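Acetyl-CoA hydrolase/transferase family protein (Porphyromonas gingivalis, PDB 2NVV) probably hydrolyses acetyl-CoA or transfers its CoA group to a carboxylic acid, through a glutamyl-CoA thioester, and binds zinc. Local coordinates at residues P82-N86 and M372-I376. Residues are numbered along the deposited sequence; the frame is centred on the assembly and turned at random.
Sequences PYQSN and MMNGI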
loop_
_atom_site.group_PDB
_atom_site.type_symbol
_atom_site.label_atom_id
_atom_site.label_comp_id
_atom_site.label_asym_id
_atom_site.label_seq_id
_atom_site.Cartn_x
_atom_site.Cartn_y
_atom_site.Cartn_z
ATOM N N PRO A 82 13.836 0.281 -11.329
ATOM C CA PRO A 82 13.246 -0.010 -10.028
ATOM C C PRO A 82 13.123 -1.512 -9.744
ATOM O O PRO A 82 12.837 -1.920 -8.613
ATOM C CB PRO A 82 11.895 0.670 -10.139
ATOM C CG PRO A 82 11.493 0.303 -11.547
ATOM C CD PRO A 82 12.785 0.377 -12.361
ATOM N N TYR A 83 13.351 -2.324 -10.773
ATOM C CA TYR A 83 13.252 -3.771 -10.670
ATOM C C TYR A 83 14.292 -4.397 -11.590
ATOM O O TYR A 83 14.537 -3.890 -12.688
ATOM C CB TYR A 83 11.854 -4.216 -11.113
ATOM C CG TYR A 83 11.566 -5.702 -11.014
ATOM C CD1 TYR A 83 10.932 -6.240 -9.893
ATOM C CD2 TYR A 83 11.899 -6.569 -12.053
ATOM C CE1 TYR A 83 10.631 -7.603 -9.813
ATOM C CE2 TYR A 83 11.610 -7.924 -11.982
ATOM C CZ TYR A 83 10.975 -8.437 -10.867
ATOM O OH TYR A 83 10.665 -9.781 -10.804
ATOM N N GLN A 84 14.918 -5.484 -11.140
ATOM C CA GLN A 84 15.893 -6.188 -11.962
ATOM C C GLN A 84 15.679 -7.683 -11.813
ATOM O O GLN A 84 14.983 -8.137 -10.904
ATOM C CB GLN A 84 17.344 -5.816 -11.594
ATOM C CG GLN A 84 17.805 -6.124 -10.170
ATOM C CD GLN A 84 18.003 -7.605 -9.904
ATOM O OE1 GLN A 84 18.606 -8.328 -10.720
ATOM N NE2 GLN A 84 17.514 -8.067 -8.750
ATOM N N SER A 85 16.275 -8.442 -12.722
ATOM C CA SER A 85 16.142 -9.883 -12.715
ATOM C C SER A 85 17.289 -10.577 -13.470
ATOM O O SER A 85 17.072 -11.524 -14.213
ATOM C CB SER A 85 14.791 -10.247 -13.327
ATOM O OG SER A 85 14.673 -11.645 -13.447
ATOM N N ASN A 86 18.510 -10.095 -13.268
ATOM C CA ASN A 86 19.699 -10.654 -13.909
ATOM C C ASN A 86 20.703 -11.114 -12.849
ATOM O O ASN A 86 21.004 -10.376 -11.915
ATOM C CB ASN A 86 20.332 -9.602 -14.826
ATOM C CG ASN A 86 21.717 -9.997 -15.305
ATOM O OD1 ASN A 86 22.721 -9.675 -14.664
ATOM N ND2 ASN A 86 21.781 -10.705 -16.430
HETATM N N MSE A 372 18.859 -10.005 -1.837
HETATM C CA MSE A 372 17.867 -9.531 -2.785
HETATM C C MSE A 372 17.605 -10.580 -3.844
HETATM O O MSE A 372 18.491 -11.331 -4.254
HETATM C CB MSE A 372 18.313 -8.229 -3.464
HETATM C CG MSE A 372 17.406 -7.767 -4.619
HETATM SE SE MSE A 372 15.501 -7.517 -4.186
HETATM C CE MSE A 372 15.596 -5.904 -3.163
HETATM N N MSE A 373 16.363 -10.601 -4.287
HETATM C CA MSE A 373 15.897 -11.522 -5.292
HETATM C C MSE A 373 15.763 -10.797 -6.629
HETATM O O MSE A 373 16.658 -10.840 -7.465
HETATM C CB MSE A 373 14.554 -12.063 -4.829
HETATM C CG MSE A 373 14.580 -13.521 -4.656
HETATM SE SE MSE A 373 14.848 -14.069 -6.447
HETATM C CE MSE A 373 13.308 -15.282 -6.626
ATOM N N ASN A 374 14.628 -10.127 -6.807
ATOM C CA ASN A 374 14.335 -9.352 -8.009
ATOM C C ASN A 374 13.937 -7.935 -7.595
ATOM O O ASN A 374 14.635 -6.965 -7.877
ATOM C CB ASN A 374 13.188 -9.995 -8.789
ATOM C CG ASN A 374 13.602 -11.260 -9.512
ATOM O OD1 ASN A 374 12.762 -11.986 -10.036
ATOM N ND2 ASN A 374 14.899 -11.524 -9.558
ATOM N N GLY A 375 12.807 -7.831 -6.909
ATOM C CA GLY A 375 12.317 -6.546 -6.458
ATOM C C GLY A 375 10.853 -6.701 -6.121
ATOM O O GLY A 375 10.217 -7.664 -6.566
ATOM N N ILE A 376 10.309 -5.763 -5.343
ATOM C CA ILE A 376 8.906 -5.839 -4.955
ATOM C C ILE A 376 8.027 -5.823 -6.201
ATOM O O ILE A 376 6.918 -6.362 -6.199
ATOM C CB ILE A 376 8.503 -4.678 -4.010
ATOM C CG1 ILE A 376 7.101 -4.949 -3.452
ATOM C CG2 ILE A 376 8.530 -3.351 -4.763
ATOM C CD1 ILE A 376 6.670 -4.010 -2.360
#
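A side-chain amide that reads the backbone of a distant loop can join two domains without any shared strand, and Q84 does so here. Its NE2 donates to M373 O at 3.2 Å and, more weakly, to N374 O, also at 3.2 Å, while its OE1 accepts from N86 N at 3.1 Å, so the carboxamide is held at both ends. The loop carrying it follows strand 77-81 of the seven-stranded parallel sheet in the N-terminal half of this α/β CoA-transferase-family protein; the loop it meets, from the C-terminal half, follows strand 371-372. R90 of helix 87-94 also binds M373 O, giving this carbonyl a second partner from the N-terminal half. Packing then spreads outward. One face of the Y83 ring lies over N374 C, and its edge meets G375, with CE1 3.3 Å from G375 O; a β-carbon at G375 would clash with the ring. N374 is a predicted CoA-binding residue, and the Y83 side chain lies about 7 Å from that of E284, the predicted thioester-forming glutamate, so the junction probably borders the active site. Beyond the ring, Y83 OH sits 3.1 Å from N374 OD1, and S85 CA packs 3.8 Å from N374 ND2.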